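Local structure of glycosyl hydrolase family 10 (Bacteroides intestinalis DSM 17393, 4QPW) at residues Tyr6-Phe17 with His57-Glu65; Glu69-Ser79 with Gly130-His141. The protein probably helps degrade xylan as a family 10 glycoside hydrolase, this chain being its first carbohydrate-binding module, which holds xylohexaose. One frame throughout, in Å; residues are numbered along the deposited sequence.

Contact 1: residues Tyr6-Phe17 with His57-Glu65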
# COMPACT_ATOMS: atom_id res chain seq x y z
N TYR A 6 11.57 -5.78 -7.38
CA TYR A 6 10.77 -4.61 -7.80
C TYR A 6 10.85 -3.57 -6.73
O TYR A 6 10.73 -3.92 -5.50
CB TYR A 6 9.33 -5.02 -8.01
CG TYR A 6 8.32 -3.95 -8.29
CD1 TYR A 6 7.83 -3.18 -7.30
CD2 TYR A 6 7.84 -3.70 -9.58
CE1 TYR A 6 6.93 -2.13 -7.54
CE2 TYR A 6 6.87 -2.71 -9.83
CZ TYR A 6 6.44 -1.93 -8.81
OH TYR A 6 5.50 -0.94 -8.99
N GLU A 7 10.95 -2.33 -7.08
CA GLU A 7 10.80 -1.23 -6.10
C GLU A 7 10.07 -0.08 -6.76
O GLU A 7 10.36 0.31 -7.94
CB GLU A 7 12.14 -0.73 -5.66
CG GLU A 7 12.25 0.57 -4.90
CD GLU A 7 13.69 1.00 -4.93
OE1 GLU A 7 14.36 0.58 -4.03
OE2 GLU A 7 14.15 1.65 -5.85
N ILE A 8 9.25 0.60 -6.02
CA ILE A 8 8.72 2.03 -6.37
C ILE A 8 9.10 2.82 -5.13
O ILE A 8 8.76 2.45 -3.95
CB ILE A 8 7.25 2.02 -6.67
CG1 ILE A 8 6.74 3.37 -7.19
CG2 ILE A 8 6.31 1.46 -5.63
CD1 ILE A 8 7.19 3.65 -8.61
N ASP A 9 9.85 3.91 -5.29
CA ASP A 9 10.36 4.72 -4.24
C ASP A 9 9.76 6.12 -4.35
O ASP A 9 10.16 6.95 -5.21
CB ASP A 9 11.88 4.73 -4.25
CG ASP A 9 12.46 5.61 -3.21
OD1 ASP A 9 11.78 6.08 -2.28
OD2 ASP A 9 13.72 5.87 -3.26
N TYR A 10 8.82 6.49 -3.48
CA TYR A 10 8.09 7.74 -3.53
C TYR A 10 8.95 8.90 -3.00
O TYR A 10 8.55 10.08 -3.14
CB TYR A 10 6.78 7.68 -2.80
CG TYR A 10 5.83 6.68 -3.44
CD1 TYR A 10 5.29 6.91 -4.71
CD2 TYR A 10 5.47 5.53 -2.80
CE1 TYR A 10 4.46 6.02 -5.29
CE2 TYR A 10 4.61 4.61 -3.41
CZ TYR A 10 4.10 4.85 -4.67
OH TYR A 10 3.22 3.99 -5.27
N SER A 11 10.16 8.60 -2.52
CA SER A 11 11.15 9.61 -2.16
C SER A 11 11.30 10.48 -3.33
O SER A 11 11.53 11.72 -3.13
CB SER A 11 12.56 8.99 -1.78
OG SER A 11 12.49 7.95 -0.71
N THR A 12 11.35 9.96 -4.55
CA THR A 12 11.42 10.64 -5.77
C THR A 12 10.26 10.41 -6.75
O THR A 12 9.90 11.39 -7.43
CB THR A 12 12.74 10.32 -6.50
OG1 THR A 12 12.82 8.92 -6.80
CG2 THR A 12 14.01 10.70 -5.60
N ALA A 13 9.70 9.19 -6.92
CA ALA A 13 8.63 8.90 -7.89
C ALA A 13 7.37 9.65 -7.62
O ALA A 13 6.99 9.80 -6.44
CB ALA A 13 8.27 7.41 -7.85
N GLY A 14 6.65 10.08 -8.65
CA GLY A 14 5.28 10.54 -8.50
C GLY A 14 4.30 9.40 -8.40
O GLY A 14 4.74 8.23 -8.20
N TYR A 15 3.05 9.70 -8.46
CA TYR A 15 1.99 8.74 -8.32
C TYR A 15 1.04 8.74 -9.47
O TYR A 15 0.37 9.77 -9.74
CB TYR A 15 1.20 8.93 -6.99
CG TYR A 15 0.18 7.87 -6.71
CD1 TYR A 15 0.59 6.60 -6.33
CD2 TYR A 15 -1.15 8.08 -6.85
CE1 TYR A 15 -0.31 5.58 -6.04
CE2 TYR A 15 -2.06 7.10 -6.60
CZ TYR A 15 -1.66 5.84 -6.19
OH TYR A 15 -2.64 4.89 -5.94
N SER A 16 0.90 7.62 -10.16
CA SER A 16 0.03 7.48 -11.30
C SER A 16 -0.81 6.22 -11.22
O SER A 16 -1.55 5.88 -12.16
CB SER A 16 0.83 7.44 -12.61
OG SER A 16 1.52 8.65 -12.85
N PHE A 17 -0.82 5.46 -10.12
CA PHE A 17 -1.47 4.17 -10.07
C PHE A 17 -2.99 4.26 -9.87
O PHE A 17 -3.51 5.32 -9.45
CB PHE A 17 -0.85 3.29 -9.00
CG PHE A 17 0.61 2.91 -9.21
CD1 PHE A 17 1.06 2.43 -10.43
CD2 PHE A 17 1.51 2.98 -8.16
CE1 PHE A 17 2.38 2.05 -10.57
CE2 PHE A 17 2.83 2.59 -8.34
CZ PHE A 17 3.27 2.13 -9.54
N HIS A 57 -3.82 1.27 -5.42
CA HIS A 57 -2.60 0.46 -5.66
C HIS A 57 -1.43 1.27 -5.20
O HIS A 57 -1.27 2.47 -5.51
CB HIS A 57 -2.42 0.17 -7.14
CG HIS A 57 -3.47 -0.74 -7.72
ND1 HIS A 57 -3.44 -1.06 -9.07
CD2 HIS A 57 -4.53 -1.38 -7.16
CE1 HIS A 57 -4.48 -1.85 -9.32
NE2 HIS A 57 -5.16 -2.05 -8.21
N THR A 58 -0.52 0.63 -4.46
CA THR A 58 0.76 1.27 -4.06
C THR A 58 1.93 0.77 -4.85
O THR A 58 3.06 1.35 -4.74
CB THR A 58 0.96 1.09 -2.55
OG1 THR A 58 0.93 -0.29 -2.22
CG2 THR A 58 -0.02 1.84 -1.73
N ALA A 59 1.73 -0.22 -5.69
CA ALA A 59 2.70 -0.79 -6.63
C ALA A 59 1.87 -1.58 -7.66
O ALA A 59 0.73 -1.96 -7.38
CB ALA A 59 3.70 -1.72 -5.94
N ASP A 60 2.46 -1.85 -8.81
CA ASP A 60 1.73 -2.51 -9.92
C ASP A 60 2.74 -3.16 -10.82
O ASP A 60 3.97 -3.03 -10.64
CB ASP A 60 0.95 -1.37 -10.67
CG ASP A 60 -0.12 -1.84 -11.60
OD1 ASP A 60 -0.40 -3.00 -11.69
OD2 ASP A 60 -0.60 -0.87 -12.33
N ASN A 61 2.26 -3.93 -11.80
CA ASN A 61 3.15 -4.52 -12.80
C ASN A 61 4.18 -5.43 -12.12
O ASN A 61 5.36 -5.47 -12.52
CB ASN A 61 3.89 -3.42 -13.64
CG ASN A 61 3.00 -2.23 -14.00
OD1 ASN A 61 2.99 -1.25 -13.36
ND2 ASN A 61 2.16 -2.45 -15.04
N LEU A 62 3.76 -6.19 -11.13
CA LEU A 62 4.73 -6.93 -10.31
C LEU A 62 5.34 -8.09 -11.04
O LEU A 62 4.60 -8.84 -11.74
CB LEU A 62 4.08 -7.35 -9.02
CG LEU A 62 3.53 -6.27 -8.10
CD1 LEU A 62 2.85 -6.90 -6.90
CD2 LEU A 62 4.61 -5.27 -7.70
N PRO A 63 6.58 -8.41 -10.78
CA PRO A 63 7.29 -9.52 -11.50
C PRO A 63 7.19 -10.77 -10.68
O PRO A 63 8.34 -11.24 -10.12
CB PRO A 63 8.72 -9.05 -11.52
CG PRO A 63 8.87 -8.32 -10.16
CD PRO A 63 7.55 -7.57 -10.06
N ILE A 64 6.11 -11.17 -10.14
CA ILE A 64 5.93 -12.32 -9.29
C ILE A 64 5.29 -13.47 -10.08
O ILE A 64 4.47 -13.27 -10.96
CB ILE A 64 5.22 -12.00 -7.98
CG1 ILE A 64 3.83 -11.48 -8.18
CG2 ILE A 64 6.04 -11.06 -7.06
CD1 ILE A 64 3.09 -11.03 -6.88
N GLU A 65 5.70 -14.67 -9.69
CA GLU A 65 5.29 -15.94 -10.39
C GLU A 65 4.62 -16.81 -9.39
O GLU A 65 5.03 -17.00 -8.26
CB GLU A 65 6.54 -16.62 -10.90
CG GLU A 65 7.29 -15.79 -11.93
CD GLU A 65 8.67 -16.40 -12.21
OE1 GLU A 65 8.65 -17.32 -13.00
OE2 GLU A 65 9.70 -16.10 -11.58
O HOH W 1 4.96 -0.21 -11.54
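Y6 lays its phenol ring across the loop of residues 59-63, with CG anti to the backbone N (chi1 173°) so that the ring leaves its strand and lies against that loop. CD2 of L62 sits almost exactly over one face, 3.7 Å from the ring centroid and 4° off its normal, a CH-pi contact made by the end of a leucine that crosses the ring at about a right angle. Near the hydroxyl end of the ring, A59 adds its methyl, CB being 3.6 Å from Y6 CE1, while the pyrrolidine of P63 covers Y6 CB. The hydroxyl serves as acceptor: the backbone N of D60 donates to Y6 OH over 3.2 Å, nearly straight at 173°, and a water joins Y6 OH to N61 OD1. A phenylalanine here would probably keep the leucine on the ring face but leave the backbone N-H of D60 without its acceptor and break the water link.

Two further tyrosines reach successive backbone carbonyls edge-on. The hydroxyl of Y10 donates to T58 O (2.7 Å), approaching from above the carbonyl plane, whereas Y15 OH donates to H57 O (2.8 Å) with only a modest tilt. F17 adds only carbon: its CE1 packs on D60 CB at 3.7 Å, and the backbone N of D60 lies over one ring face, toward its rim. The imidazole of H57 turns from F17 to meet the rings of H120, W18 and W91.

Long aromatic side chains suit this place, since they span the gap while their hydroxyls satisfy backbone groups of an irregular loop. The arrangement is that of a beta-sandwich carbohydrate-binding module, in which loops beside the xylan-binding site are fastened to an edge of the sheet.

Contact 2: residues Glu69-Ser79 with Gly130-His141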
# COMPACT_ATOMS: atom_id res chain seq x y z
N GLU A 69 8.13 -17.84 -3.46
CA GLU A 69 8.14 -17.11 -2.19
C GLU A 69 8.84 -15.74 -2.33
O GLU A 69 9.95 -15.64 -2.87
CB GLU A 69 8.93 -17.93 -1.18
CG GLU A 69 8.38 -19.30 -0.75
CD GLU A 69 7.03 -19.26 -0.07
OE1 GLU A 69 6.88 -18.39 0.86
OE2 GLU A 69 6.14 -20.11 -0.46
N TYR A 70 8.18 -14.75 -1.73
CA TYR A 70 8.66 -13.34 -1.76
C TYR A 70 8.39 -12.71 -0.47
O TYR A 70 7.68 -13.23 0.40
CB TYR A 70 7.90 -12.54 -2.88
CG TYR A 70 7.99 -13.12 -4.25
CD1 TYR A 70 9.02 -12.82 -5.10
CD2 TYR A 70 6.99 -14.02 -4.74
CE1 TYR A 70 9.10 -13.32 -6.38
CE2 TYR A 70 7.08 -14.53 -5.97
CZ TYR A 70 8.12 -14.20 -6.81
OH TYR A 70 8.14 -14.73 -8.09
N LYS A 71 8.94 -11.48 -0.29
CA LYS A 71 8.46 -10.56 0.72
C LYS A 71 7.91 -9.30 0.08
O LYS A 71 8.47 -8.82 -0.94
CB LYS A 71 9.59 -10.06 1.65
CG LYS A 71 10.20 -11.15 2.50
CD LYS A 71 11.35 -10.61 3.34
CE LYS A 71 12.05 -11.71 4.14
NZ LYS A 71 13.16 -11.14 5.00
N LEU A 72 6.85 -8.77 0.62
CA LEU A 72 6.45 -7.40 0.41
C LEU A 72 7.10 -6.54 1.51
O LEU A 72 6.98 -6.91 2.72
CB LEU A 72 4.93 -7.28 0.53
CG LEU A 72 4.33 -5.91 0.62
CD1 LEU A 72 4.50 -5.11 -0.67
CD2 LEU A 72 2.84 -5.98 1.03
N LYS A 73 7.77 -5.48 1.17
CA LYS A 73 8.32 -4.51 2.12
C LYS A 73 7.68 -3.20 1.89
O LYS A 73 7.61 -2.72 0.71
CB LYS A 73 9.82 -4.39 2.05
CG LYS A 73 10.55 -5.68 2.30
CD LYS A 73 12.07 -5.53 2.42
CE LYS A 73 12.73 -6.87 2.77
NZ LYS A 73 14.18 -6.73 2.98
N MET A 74 7.18 -2.52 2.92
CA MET A 74 6.62 -1.18 2.80
C MET A 74 7.04 -0.33 3.94
O MET A 74 6.93 -0.82 5.10
CB MET A 74 5.12 -1.31 2.77
CG MET A 74 4.35 -0.08 2.39
SD MET A 74 2.55 -0.20 2.56
CE MET A 74 2.58 -2.06 1.74
N MET A 75 7.48 0.86 3.69
CA MET A 75 7.77 1.82 4.78
C MET A 75 6.58 2.75 4.93
O MET A 75 6.17 3.42 3.96
CB MET A 75 9.06 2.54 4.54
CG MET A 75 9.27 3.66 5.56
SD MET A 75 10.97 4.22 5.84
CE MET A 75 10.90 5.91 5.38
N VAL A 76 6.01 2.76 6.13
CA VAL A 76 4.69 3.39 6.42
C VAL A 76 4.76 4.10 7.74
O VAL A 76 5.40 3.60 8.71
CB VAL A 76 3.59 2.36 6.48
CG1 VAL A 76 2.20 2.97 6.70
CG2 VAL A 76 3.63 1.44 5.31
N ARG A 77 4.09 5.23 7.85
CA ARG A 77 3.76 5.83 9.18
C ARG A 77 2.37 6.45 9.03
O ARG A 77 1.83 6.70 7.91
CB ARG A 77 4.78 6.82 9.60
CG ARG A 77 4.82 8.04 8.87
CD ARG A 77 5.75 9.14 9.45
NE ARG A 77 5.65 10.43 8.90
CZ ARG A 77 6.32 11.59 9.22
NH1 ARG A 77 7.25 11.65 10.22
NH2 ARG A 77 6.05 12.68 8.47
N GLY A 78 1.80 6.82 10.18
CA GLY A 78 0.55 7.56 10.21
C GLY A 78 0.55 8.60 11.27
O GLY A 78 1.43 8.64 12.17
N SER A 79 -0.45 9.45 11.21
CA SER A 79 -0.62 10.51 12.24
C SER A 79 -1.09 9.92 13.52
O SER A 79 -1.06 10.68 14.55
CB SER A 79 -1.65 11.55 11.75
OG SER A 79 -2.83 10.97 11.35
N GLY A 130 -7.17 10.16 9.50
CA GLY A 130 -5.93 10.84 9.69
C GLY A 130 -5.09 10.82 8.42
O GLY A 130 -5.62 10.82 7.31
N THR A 131 -3.78 10.83 8.60
CA THR A 131 -2.82 10.85 7.45
C THR A 131 -2.02 9.55 7.49
O THR A 131 -1.40 9.23 8.55
CB THR A 131 -1.93 12.02 7.54
OG1 THR A 131 -2.71 13.28 7.57
CG2 THR A 131 -0.96 12.15 6.36
N ILE A 132 -2.02 8.80 6.38
CA ILE A 132 -1.10 7.66 6.13
C ILE A 132 -0.07 8.13 5.14
O ILE A 132 -0.39 8.75 4.10
CB ILE A 132 -1.90 6.49 5.61
CG1 ILE A 132 -2.90 6.02 6.66
CG2 ILE A 132 -0.93 5.39 5.17
CD1 ILE A 132 -3.85 4.98 6.13
N GLN A 133 1.20 7.87 5.42
CA GLN A 133 2.32 8.14 4.50
C GLN A 133 3.09 6.88 4.18
O GLN A 133 3.36 6.05 5.08
CB GLN A 133 3.22 9.17 5.13
CG GLN A 133 2.49 10.53 5.34
CD GLN A 133 3.40 11.59 5.94
OE1 GLN A 133 4.30 11.27 6.71
NE2 GLN A 133 3.22 12.79 5.54
N ILE A 134 3.37 6.68 2.89
CA ILE A 134 4.06 5.47 2.38
C ILE A 134 5.25 5.93 1.61
O ILE A 134 5.17 6.66 0.63
CB ILE A 134 3.08 4.63 1.54
CG1 ILE A 134 1.93 4.15 2.40
CG2 ILE A 134 3.87 3.47 0.90
CD1 ILE A 134 0.81 3.47 1.62
N LYS A 135 6.46 5.52 2.07
CA LYS A 135 7.69 5.99 1.46
C LYS A 135 8.13 5.15 0.21
O LYS A 135 8.66 5.74 -0.72
CB LYS A 135 8.79 5.93 2.53
CG LYS A 135 10.04 6.65 2.28
CD LYS A 135 9.84 8.15 2.37
CE LYS A 135 11.15 8.94 2.17
NZ LYS A 135 10.92 10.40 2.14
N TYR A 136 7.93 3.86 0.29
CA TYR A 136 8.34 2.95 -0.80
C TYR A 136 7.65 1.65 -0.61
O TYR A 136 7.17 1.31 0.49
CB TYR A 136 9.90 2.75 -0.87
CG TYR A 136 10.52 2.20 0.41
CD1 TYR A 136 10.44 0.85 0.73
CD2 TYR A 136 11.16 3.03 1.32
CE1 TYR A 136 11.06 0.34 1.86
CE2 TYR A 136 11.75 2.56 2.45
CZ TYR A 136 11.65 1.25 2.72
OH TYR A 136 12.24 0.68 3.92
N VAL A 137 7.67 0.87 -1.71
CA VAL A 137 7.22 -0.51 -1.74
C VAL A 137 8.22 -1.34 -2.50
O VAL A 137 8.67 -0.91 -3.59
CB VAL A 137 5.81 -0.61 -2.44
CG1 VAL A 137 5.33 -2.01 -2.42
CG2 VAL A 137 4.81 0.30 -1.75
N LYS A 138 8.61 -2.48 -1.94
CA LYS A 138 9.51 -3.41 -2.61
C LYS A 138 8.93 -4.79 -2.60
O LYS A 138 8.24 -5.17 -1.65
CB LYS A 138 10.91 -3.44 -1.91
CG LYS A 138 11.63 -2.12 -1.80
CD LYS A 138 12.92 -2.15 -1.05
CE LYS A 138 13.54 -0.79 -0.88
NZ LYS A 138 14.83 -0.81 -0.12
N ILE A 139 9.31 -5.56 -3.62
CA ILE A 139 9.14 -7.03 -3.59
C ILE A 139 10.52 -7.61 -3.62
O ILE A 139 11.35 -7.22 -4.46
CB ILE A 139 8.35 -7.55 -4.82
CG1 ILE A 139 6.94 -6.96 -4.92
CG2 ILE A 139 8.32 -9.06 -4.82
CD1 ILE A 139 6.02 -7.22 -3.82
N THR A 140 10.79 -8.55 -2.70
CA THR A 140 12.11 -9.18 -2.58
C THR A 140 11.95 -10.69 -2.55
O THR A 140 10.89 -11.25 -2.35
CB THR A 140 12.88 -8.69 -1.34
OG1 THR A 140 12.31 -9.19 -0.15
CG2 THR A 140 12.93 -7.18 -1.27
N HIS A 141 13.09 -11.38 -2.77
CA HIS A 141 13.14 -12.82 -2.49
C HIS A 141 14.54 -13.10 -1.95
O HIS A 141 15.48 -12.37 -2.11
CB HIS A 141 12.84 -13.67 -3.75
CG HIS A 141 13.90 -13.58 -4.73
ND1 HIS A 141 13.99 -12.58 -5.63
CD2 HIS A 141 14.96 -14.37 -5.00
CE1 HIS A 141 15.05 -12.69 -6.40
NE2 HIS A 141 15.67 -13.80 -6.02
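M75 and Y136 meet where the antiparallel ladder of strands 69-78 and 130-141 is interrupted by a beta bulge: M75 O accepts from K135 N, while M75 N donates to Y136 O. The CB of M75 lies over one face of the Y136 ring, 3.7 Å from the centroid and 26° off the normal. CG moves on to K135, 3.8 Å from its CB. SD returns obliquely to the ring, 3.9 Å from Y136 CE2, a Met-aromatic contact. At the tip CE lies 3.3 Å from K135 CG, with the last torsion at 119°, away from a staggered value. A flexible, unbranched chain suits this course between an aromatic ring and a lysine stem.

Further along the same face R77 and Q133 lie side by side, their guanidinium and amide planes nearly coplanar. Both R77 NE (2.7 Å) and R77 NH2 (2.9 Å) donate to Q133 OE1, fixing the amide's rotation and leaving Q133 NE2 to bind E41. At the end, T131 N donates to S79 OG over 2.9 Å, and G130 suits its place because a CB would clash with that oxygen.

Apart from the M74 sulfur the opposite face is hydrocarbon: L72, M74, V76, I132, I134, V137 and I139 interlock, L72 CD1 meeting V137 CG1 at 3.7 Å, and L72 packs on F86 and V88 of the other sheet. K71 and K73, on the face of M75, R77, Q133 and Y136, both reach D2. The chemistry thus implies a two-sided ladder: hydrocarbon and one thioether for the sandwich core, and on the other side charged and amide groups mixed with an aromatic-thioether patch.

How the contacts relate
From the N terminus, strand 3-9 and the turn after it lead through residues 18-56, which include strands 29-31, 33-34 and 39-44, before contact 1 closes that loop at 57-65. Contact 2 opens soon after, with strand 69-78, and closes on the last strand, 130-141, after strands 82-89, 95-101, 106-113 and 120-124 have been laid down. The two closures are in series, neither nested nor crossed. They are joined through the sheet, for strand 3-9 pairs with 130-141: Y6 O and Y10 N probably bond to I139 N and K135 O. Contact 1 thus ties this sheet to the loop leaving the five-stranded sheet, and contact 2 builds the sheet's middle.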